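Fe(2+) transporter FeoB (Escherichia coli, PDB 3I8S) transports ferrous iron across the inner membrane, with a cytosolic G domain whose GTP binding probably drives channel opening. Local coordinates at residues Met1-Ile6 against Gln51-Asp56; Gly43-Thr48 against Ala158-Ile163; Lys190-Asp195 against Gly220-His225. All coordinates share one frame; numbering follows the deposited sequence. Where two conformers were deposited one is given.

Contacts 1 and 2 belong to the G domain and contact 3 to the helical domain of the cytosolic part of FeoB. The first two have centres 10 Å apart and share one sheet: strand 51-56 lies between strand 4-10, its partner in contact 1, and strand 39-46, which contact 2 joins to helix 154-164. Contact 1 includes Asp-56, predicted to bind GTP, and the side chain of Leu-54 is about 8 Å from that of Lys-16, a residue of the nucleotide site, which is empty here; that of Phe-45 in contact 2 is about 11 Å from it. Contact 3 stands apart, its centre 31 Å from that of contact 1 and 38 Å from that of contact 2.

Contact 1. Residues Met1-Ile6 against Gln51-Asp56; sequences MKKLTI and QVTLVD
In the mixed sheet of the P-loop GTPase domain, Ile-6 lies obliquely across two side chains of the parallel strand 51-56. Its CG1 branch, anti to the carbonyl carbon (chi1 -54°), carries CD1 to 3.6 Å from Val-52 CG1, while CG2 meets Leu-54 CD1 at 3.8 Å. The backbones pair in parallel: Leu-4 N donates to Gln-51 O at 2.8 Å, and Ile-6 N reaches Thr-53 O almost straight (176°). Thr-53 N approaches Leu-4 O from above the carbonyl plane. Lys-3 runs beside Gln-51 in the same direction, its CD 3.7 Å from Gln-51 CB, and crosses Thr-53 at about a right angle, with Lys-3 CG 3.5 Å from Thr-53 OG1. An alanine here, lacking everything beyond CB, would probably leave Gln-51 CB less covered and touch Thr-53 OG1 by CB alone. Met-1 crosses Gln-51 at about a right angle, setting CE against its CB. Strand 51-56 ends at Asp-56, predicted to contribute to GTP binding. Ile-6 touches Leu-88 and Ile-90 of strand 88-94, next to strand 4-10, and Leu-54 packs on Phe-20 and Leu-23 of helix 16-24, while strand 39-46 borders strand 51-56 on its other side.

Contact 2. Residues Gly43-Thr48 against Ala158-Ile163; sequences GQFSTT and ALKLAI
In the P-loop GTPase fold of the G domain, strand residues 43-46 run at 86° to helix residues 158-163, and the two meet through Phe-45 and Ser-46 of the strand and Thr-47 just after it. Lys-160 is central to the contact. With CG anti to the carbonyl carbon (chi1 -70°) and the rest of the chain extended, it reaches from the helix toward the strand. Its NZ donates a hydrogen bond to the main-chain carbonyl of Ser-46, and its CE comes within 3.7 Å of Phe-45 CD2, tip to tip and obliquely to the ring. The methyl CG2 of Thr-47 crosses the root of the same chain, 3.9 Å from Lys-160 CB, and also touches Ile-163 CG2. One turn further along the helix, Ile-163 points its CD1 at the edge of the Phe-45 ring, in the ring plane and 3.6 Å from CZ.

Several neighbours hold these groups in place. Phe-45 takes the crowded first torsion, with CG between the backbone N and the carbonyl carbon (chi1 71°), and its ring also rests on Val-52 and Leu-54 of strand 51-56 and on Leu-23 of helix 16-24. Thr-47 OG1 bonds to Asp-164 OD2 at the end of the helix and to the backbone N of His-50, which fixes the rotation that turns CG2 to Lys-160. Ile-163 is backed by Ile-116 of strand 115-120. The charge of the lysine probably polarises the carbonyl it grips: Lys-160 NZ sits 2.9 Å from Ser-46 O, nearly along the C=O axis.

Contact 3. Residues Lys190-Asp195 against Gly220-His225; sequences KVMPSD and GEASQH
Near the C-terminal part of helix 179-191 in the cytosolic helical domain, the chain passes the turn that joins helix 213-218 to helix 226-236. Val-191 supplies the principal side-chain contact. Its CG1, anti to the backbone N (chi1 165°), points into the turn, 3.2 Å from Ala-222 N and 3.4 Å from Glu-221 CB; the Val-191 and Glu-221 side chains cross at about a right angle. The same methyl lies 4.1 Å from CD2 of His-225, oblique to that ring. Ala-222 CB touches both Val-191 CG1 and the extended Met-192 chain, whose CG approaches to 3.6 Å. Met-192 then runs on to Leu-204 and Met-208 of helix 198-210. Pro-193 sets CD 4.0 Å from Gly-220 N; a beta carbon on that residue, which also has positive phi, would clash with the proline. No direct hydrogen bond spans the two segments. A single water links them instead, donating to Val-191 O and accepting from Glu-221 N at 2.6 Å, so that both are satisfied. With a 3-10 segment at Glu-221 and Ala-222, this is an apolar, water-bridged meeting of one helix's C-terminal part and following chain with an interhelical turn in the FeoB cytosolic helical domain.

Contact 1. Residues Met1-Ile6 against Gln51-Asp56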
loop_
_atom_site.group_PDB
_atom_site.type_symbol
_atom_site.label_atom_id
_atom_site.label_comp_id
_atom_site.label_asym_id
_atom_site.label_seq_id
_atom_site.Cartn_x
_atom_site.Cartn_y
_atom_site.Cartn_z
ATOM N N MET A 1 4.410 26.502 -8.643
ATOM C CA MET A 1 3.293 26.274 -7.675
ATOM C C MET A 1 3.364 24.875 -7.103
ATOM O O MET A 1 3.497 23.889 -7.848
ATOM C CB MET A 1 1.939 26.516 -8.332
ATOM C CG MET A 1 0.762 26.251 -7.382
ATOM S SD MET A 1 -0.742 25.613 -8.132
ATOM C CE MET A 1 -1.144 24.160 -7.145
ATOM N N LYS A 2 3.224 24.761 -5.771
ATOM C CA LYS A 2 3.312 23.475 -5.099
ATOM C C LYS A 2 2.057 22.656 -5.418
ATOM O O LYS A 2 0.954 23.134 -5.238
ATOM C CB LYS A 2 3.483 23.659 -3.577
ATOM C CG LYS A 2 3.689 22.340 -2.848
ATOM C CD LYS A 2 4.114 22.462 -1.385
ATOM C CE LYS A 2 4.295 21.081 -0.780
ATOM N NZ LYS A 2 4.544 21.147 0.665
ATOM N N LYS A 3 2.238 21.430 -5.918
ATOM C CA LYS A 3 1.082 20.579 -6.282
ATOM C C LYS A 3 0.752 19.653 -5.153
ATOM O O LYS A 3 1.544 19.469 -4.237
ATOM C CB LYS A 3 1.356 19.771 -7.552
ATOM C CG LYS A 3 1.712 20.616 -8.737
ATOM C CD LYS A 3 0.618 21.580 -9.001
ATOM C CE LYS A 3 0.934 22.469 -10.159
ATOM N NZ LYS A 3 0.862 21.618 -11.340
ATOM N N LEU A 4 -0.429 19.040 -5.222
ATOM C CA LEU A 4 -0.698 17.897 -4.351
ATOM C C LEU A 4 -0.137 16.698 -5.044
ATOM O O LEU A 4 -0.519 16.423 -6.184
ATOM C CB LEU A 4 -2.201 17.704 -4.109
ATOM C CG LEU A 4 -2.604 16.612 -3.146
ATOM C CD1 LEU A 4 -2.212 16.909 -1.668
ATOM C CD2 LEU A 4 -4.146 16.384 -3.242
ATOM N N THR A 5 0.789 15.993 -4.380
ATOM C CA THR A 5 1.459 14.847 -4.995
ATOM C C THR A 5 0.833 13.538 -4.545
ATOM O O THR A 5 0.794 13.230 -3.351
ATOM C CB THR A 5 2.947 14.844 -4.652
ATOM O OG1 THR A 5 3.512 16.083 -5.075
ATOM C CG2 THR A 5 3.679 13.674 -5.346
ATOM N N ILE A 6 0.370 12.786 -5.524
ATOM C CA ILE A 6 -0.274 11.492 -5.322
ATOM C C ILE A 6 0.487 10.363 -6.037
ATOM O O ILE A 6 0.807 10.462 -7.244
ATOM C CB ILE A 6 -1.728 11.522 -5.795
ATOM C CG1 ILE A 6 -2.489 12.659 -5.145
ATOM C CG2 ILE A 6 -2.355 10.131 -5.536
ATOM C CD1 ILE A 6 -3.913 12.695 -5.500
ATOM N N GLN A 51 -4.709 21.128 -7.529
ATOM C CA GLN A 51 -3.879 20.800 -8.669
ATOM C C GLN A 51 -3.001 19.647 -8.256
ATOM O O GLN A 51 -2.259 19.737 -7.270
ATOM C CB GLN A 51 -3.027 22.025 -9.055
ATOM C CG GLN A 51 -3.855 23.136 -9.591
ATOM C CD GLN A 51 -4.739 22.651 -10.708
ATOM O OE1 GLN A 51 -4.316 21.837 -11.554
ATOM N NE2 GLN A 51 -5.986 23.098 -10.701
ATOM N N VAL A 52 -3.109 18.532 -8.980
ATOM C CA VAL A 52 -2.454 17.280 -8.627
ATOM C C VAL A 52 -1.362 16.848 -9.626
ATOM O O VAL A 52 -1.508 16.986 -10.845
ATOM C CB VAL A 52 -3.491 16.109 -8.529
ATOM C CG1 VAL A 52 -2.776 14.727 -8.280
ATOM C CG2 VAL A 52 -4.575 16.414 -7.458
ATOM N N THR A 53 -0.252 16.385 -9.070
ATOM C CA THR A 53 0.745 15.615 -9.806
ATOM C C THR A 53 0.542 14.190 -9.387
ATOM O O THR A 53 0.619 13.875 -8.195
ATOM C CB THR A 53 2.203 16.038 -9.487
ATOM O OG1 THR A 53 2.404 17.409 -9.896
ATOM C CG2 THR A 53 3.205 15.151 -10.220
ATOM N N LEU A 54 0.334 13.336 -10.378
ATOM C CA LEU A 54 0.115 11.903 -10.210
ATOM C C LEU A 54 1.311 11.142 -10.746
ATOM O O LEU A 54 1.632 11.230 -11.921
ATOM C CB LEU A 54 -1.154 11.481 -10.977
ATOM C CG LEU A 54 -1.667 10.069 -10.793
ATOM C CD1 LEU A 54 -2.073 9.904 -9.312
ATOM C CD2 LEU A 54 -2.816 9.767 -11.846
ATOM N N VAL A 55 1.967 10.404 -9.870
ATOM C CA VAL A 55 3.146 9.617 -10.184
ATOM C C VAL A 55 2.746 8.153 -10.267
ATOM O O VAL A 55 2.236 7.559 -9.286
ATOM C CB VAL A 55 4.257 9.820 -9.097
ATOM C CG1 VAL A 55 5.478 8.966 -9.456
ATOM C CG2 VAL A 55 4.611 11.295 -8.957
ATOM N N ASP A 56 2.916 7.577 -11.434
ATOM C CA ASP A 56 2.492 6.197 -11.670
ATOM C C ASP A 56 3.585 5.263 -11.176
ATOM O O ASP A 56 4.670 5.236 -11.762
ATOM C CB ASP A 56 2.270 5.971 -13.159
ATOM C CG ASP A 56 1.786 4.541 -13.477
ATOM O OD1 ASP A 56 1.074 3.919 -12.676
ATOM O OD2 ASP A 56 2.105 4.103 -14.574
#

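Contact 2. Residues Gly43-Thr48 against Ala158-Ile163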
loop_
_atom_site.group_PDB
_atom_site.type_symbol
_atom_site.label_atom_id
_atom_site.label_comp_id
_atom_site.label_asym_id
_atom_site.label_seq_id
_atom_site.Cartn_x
_atom_site.Cartn_y
_atom_site.Cartn_z
ATOM N N GLY A 43 1.841 12.673 -14.451
ATOM C CA GLY A 43 0.918 13.532 -15.149
ATOM C C GLY A 43 0.207 14.456 -14.219
ATOM O O GLY A 43 0.431 14.437 -13.006
ATOM N N GLN A 44 -0.640 15.291 -14.780
ATOM C CA GLN A 44 -1.334 16.298 -14.000
ATOM C C GLN A 44 -2.818 16.191 -14.188
ATOM O O GLN A 44 -3.295 15.820 -15.256
ATOM C CB GLN A 44 -0.899 17.715 -14.399
ATOM C CG GLN A 44 0.579 17.939 -14.349
ATOM C CD GLN A 44 1.004 18.802 -13.206
ATOM O OE1 GLN A 44 0.646 19.987 -13.145
ATOM N NE2 GLN A 44 1.824 18.248 -12.316
ATOM N N PHE A 45 -3.556 16.590 -13.159
ATOM C CA PHE A 45 -5.004 16.766 -13.268
ATOM C C PHE A 45 -5.461 17.604 -12.106
ATOM O O PHE A 45 -4.694 17.883 -11.155
ATOM C CB PHE A 45 -5.789 15.436 -13.306
ATOM C CG PHE A 45 -5.827 14.687 -12.015
ATOM C CD1 PHE A 45 -4.857 13.737 -11.734
ATOM C CD2 PHE A 45 -6.880 14.853 -11.119
ATOM C CE1 PHE A 45 -4.891 13.023 -10.551
ATOM C CE2 PHE A 45 -6.939 14.147 -9.949
ATOM C CZ PHE A 45 -5.928 13.222 -9.649
ATOM N N SER A 46 -6.711 18.017 -12.197
ATOM C CA SER A 46 -7.264 18.900 -11.180
ATOM C C SER A 46 -8.554 18.322 -10.635
ATOM O O SER A 46 -9.260 17.541 -11.306
ATOM C CB SER A 46 -7.451 20.322 -11.692
ATOM O OG SER A 46 -8.373 20.403 -12.765
ATOM N N THR A 47 -8.806 18.661 -9.386
ATOM C CA THR A 47 -10.042 18.375 -8.705
ATOM C C THR A 47 -10.753 19.720 -8.455
ATOM O O THR A 47 -10.252 20.788 -8.849
ATOM C CB THR A 47 -9.770 17.671 -7.399
ATOM O OG1 THR A 47 -9.048 18.541 -6.518
ATOM C CG2 THR A 47 -8.995 16.326 -7.588
ATOM N N THR A 48 -11.853 19.729 -7.708
ATOM C CA THR A 48 -12.472 20.990 -7.361
ATOM C C THR A 48 -11.474 21.915 -6.645
ATOM O O THR A 48 -11.405 23.101 -6.958
ATOM C CB THR A 48 -13.737 20.787 -6.495
ATOM O OG1 THR A 48 -14.681 19.991 -7.235
ATOM C CG2 THR A 48 -14.328 22.084 -6.072
ATOM N N ALA A 158 -16.215 10.476 -8.158
ATOM C CA ALA A 158 -16.158 10.080 -6.737
ATOM C C ALA A 158 -14.719 10.027 -6.196
ATOM O O ALA A 158 -14.454 10.386 -5.031
ATOM C CB ALA A 158 -16.864 8.764 -6.517
ATOM N N LEU A 159 -13.774 9.580 -7.028
ATOM C CA LEU A 159 -12.385 9.561 -6.640
ATOM C C LEU A 159 -11.863 10.992 -6.399
ATOM O O LEU A 159 -11.143 11.240 -5.415
ATOM C CB LEU A 159 -11.538 8.873 -7.728
ATOM C CG LEU A 159 -10.035 8.677 -7.470
ATOM C CD1 LEU A 159 -9.846 7.890 -6.150
ATOM C CD2 LEU A 159 -9.374 7.988 -8.733
ATOM N N LYS A 160 -12.215 11.922 -7.300
ATOM C CA LYS A 160 -11.778 13.309 -7.143
ATOM C C LYS A 160 -12.374 13.941 -5.882
ATOM O O LYS A 160 -11.694 14.682 -5.211
ATOM C CB LYS A 160 -12.054 14.131 -8.405
ATOM C CG LYS A 160 -11.174 13.753 -9.592
ATOM C CD LYS A 160 -11.341 14.695 -10.713
ATOM C CE LYS A 160 -10.465 14.399 -11.882
ATOM N NZ LYS A 160 -10.556 15.543 -12.892
ATOM N N LEU A 161 -13.630 13.656 -5.569
ATOM C CA LEU A 161 -14.267 14.061 -4.298
ATOM C C LEU A 161 -13.426 13.571 -3.109
ATOM O O LEU A 161 -13.134 14.329 -2.201
ATOM C CB LEU A 161 -15.666 13.457 -4.177
ATOM C CG LEU A 161 -16.517 13.731 -2.922
ATOM C CD1 LEU A 161 -16.536 15.207 -2.564
ATOM C CD2 LEU A 161 -18.007 13.261 -3.087
ATOM N N ALA A 162 -13.118 12.275 -3.130
ATOM C CA ALA A 162 -12.302 11.643 -2.112
ATOM C C ALA A 162 -10.935 12.324 -1.945
ATOM O O ALA A 162 -10.481 12.525 -0.811
ATOM C CB ALA A 162 -12.183 10.113 -2.387
ATOM N N ILE A 163 -10.299 12.682 -3.038
ATOM C CA ILE A 163 -9.016 13.412 -2.984
ATOM C C ILE A 163 -9.202 14.746 -2.237
ATOM O O ILE A 163 -8.453 15.097 -1.296
ATOM C CB ILE A 163 -8.424 13.617 -4.413
ATOM C CG1 ILE A 163 -7.946 12.286 -5.053
ATOM C CG2 ILE A 163 -7.305 14.686 -4.356
ATOM C CD1 ILE A 163 -7.624 12.371 -6.603
#

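Contact 3. Residues Lys190-Asp195 against Gly220-His225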
loop_
_atom_site.group_PDB
_atom_site.type_symbol
_atom_site.label_atom_id
_atom_site.label_comp_id
_atom_site.label_asym_id
_atom_site.label_seq_id
_atom_site.Cartn_x
_atom_site.Cartn_y
_atom_site.Cartn_z
ATOM N N LYS A 190 13.613 1.900 17.769
ATOM C CA LYS A 190 14.184 2.891 18.699
ATOM C C LYS A 190 15.575 3.375 18.296
ATOM O O LYS A 190 15.940 4.533 18.572
ATOM C CB LYS A 190 14.282 2.309 20.101
ATOM C CG LYS A 190 12.970 1.879 20.725
ATOM C CD LYS A 190 13.195 1.351 22.151
ATOM C CE LYS A 190 12.250 0.196 22.544
ATOM N NZ LYS A 190 12.866 -0.623 23.684
ATOM N N VAL A 191 16.329 2.473 17.671
ATOM C CA VAL A 191 17.713 2.697 17.240
ATOM C C VAL A 191 17.861 3.385 15.874
ATOM O O VAL A 191 18.908 3.940 15.571
ATOM C CB VAL A 191 18.440 1.328 17.173
ATOM C CG1 VAL A 191 19.725 1.423 16.396
ATOM C CG2 VAL A 191 18.649 0.783 18.585
ATOM N N MET A 192 16.816 3.335 15.054
ATOM C CA MET A 192 16.860 3.813 13.668
ATOM C C MET A 192 16.937 5.361 13.615
ATOM O O MET A 192 16.729 6.016 14.644
ATOM C CB MET A 192 15.636 3.342 12.909
ATOM C CG MET A 192 15.498 1.830 12.845
ATOM S SD MET A 192 14.105 1.346 11.791
ATOM C CE MET A 192 13.961 -0.391 12.191
ATOM N N PRO A 193 17.296 5.942 12.444
ATOM C CA PRO A 193 17.282 7.406 12.252
ATOM C C PRO A 193 16.020 8.129 12.754
ATOM O O PRO A 193 14.893 7.810 12.337
ATOM C CB PRO A 193 17.476 7.559 10.731
ATOM C CG PRO A 193 18.426 6.451 10.411
ATOM C CD PRO A 193 17.862 5.265 11.260
ATOM N N SER A 194 16.228 9.118 13.632
ATOM C CA SER A 194 15.139 9.684 14.430
ATOM C C SER A 194 14.120 10.433 13.596
ATOM O O SER A 194 12.948 10.541 13.986
ATOM C CB SER A 194 15.679 10.585 15.563
ATOM O OG SER A 194 16.760 11.379 15.121
ATOM N N ASP A 195 14.555 10.915 12.438
ATOM C CA ASP A 195 13.702 11.735 11.586
ATOM C C ASP A 195 12.679 10.922 10.782
ATOM O O ASP A 195 11.715 11.497 10.245
ATOM C CB ASP A 195 14.545 12.706 10.724
ATOM C CG ASP A 195 15.346 12.017 9.606
ATOM O OD1 ASP A 195 15.756 10.842 9.756
ATOM O OD2 ASP A 195 15.588 12.697 8.572
ATOM N N GLY A 220 19.676 2.177 9.506
ATOM C CA GLY A 220 20.856 2.703 10.137
ATOM C C GLY A 220 21.451 1.700 11.095
ATOM O O GLY A 220 21.674 0.556 10.714
ATOM N N GLU A 221 21.649 2.123 12.343
ATOM C CA GLU A 221 22.312 1.310 13.378
ATOM C C GLU A 221 21.544 0.053 13.799
ATOM O O GLU A 221 22.132 -0.880 14.349
ATOM C CB GLU A 221 22.557 2.164 14.625
ATOM C CG GLU A 221 23.521 3.362 14.414
ATOM C CD GLU A 221 24.973 3.039 14.671
ATOM O OE1 GLU A 221 25.274 1.891 15.091
ATOM O OE2 GLU A 221 25.819 3.949 14.474
ATOM N N ALA A 222 20.232 0.053 13.573
ATOM C CA ALA A 222 19.378 -1.060 13.890
ATOM C C ALA A 222 19.881 -2.355 13.261
ATOM O O ALA A 222 19.718 -3.409 13.845
ATOM C CB ALA A 222 17.902 -0.768 13.434
ATOM N N SER A 223 20.492 -2.269 12.069
ATOM C CA SER A 223 20.913 -3.478 11.343
ATOM C C SER A 223 21.940 -4.313 12.129
ATOM O O SER A 223 21.983 -5.541 12.018
ATOM C CB SER A 223 21.324 -3.148 9.887
ATOM O OG SER A 223 22.657 -3.542 9.600
ATOM N N GLN A 224 22.699 -3.654 12.996
ATOM C CA GLN A 224 23.641 -4.307 13.905
ATOM C C GLN A 224 23.010 -5.124 15.058
ATOM O O GLN A 224 23.696 -5.898 15.734
ATOM C CB GLN A 224 24.600 -3.247 14.484
ATOM C CG GLN A 224 25.763 -2.931 13.577
ATOM C CD GLN A 224 26.908 -3.949 13.700
ATOM O OE1 GLN A 224 26.726 -5.150 13.441
ATOM N NE2 GLN A 224 28.096 -3.469 14.097
ATOM N N HIS A 225 21.706 -4.945 15.279
ATOM C CA HIS A 225 21.014 -5.548 16.416
ATOM C C HIS A 225 20.060 -6.651 15.976
ATOM O O HIS A 225 19.448 -7.321 16.818
ATOM C CB HIS A 225 20.255 -4.451 17.174
ATOM C CG HIS A 225 21.158 -3.408 17.742
ATOM N ND1 HIS A 225 21.848 -3.582 18.925
ATOM C CD2 HIS A 225 21.539 -2.208 17.253
ATOM C CE1 HIS A 225 22.596 -2.514 19.146
ATOM N NE2 HIS A 225 22.422 -1.668 18.147
HETATM O O HOH W 1 20.546 4.335 13.120
#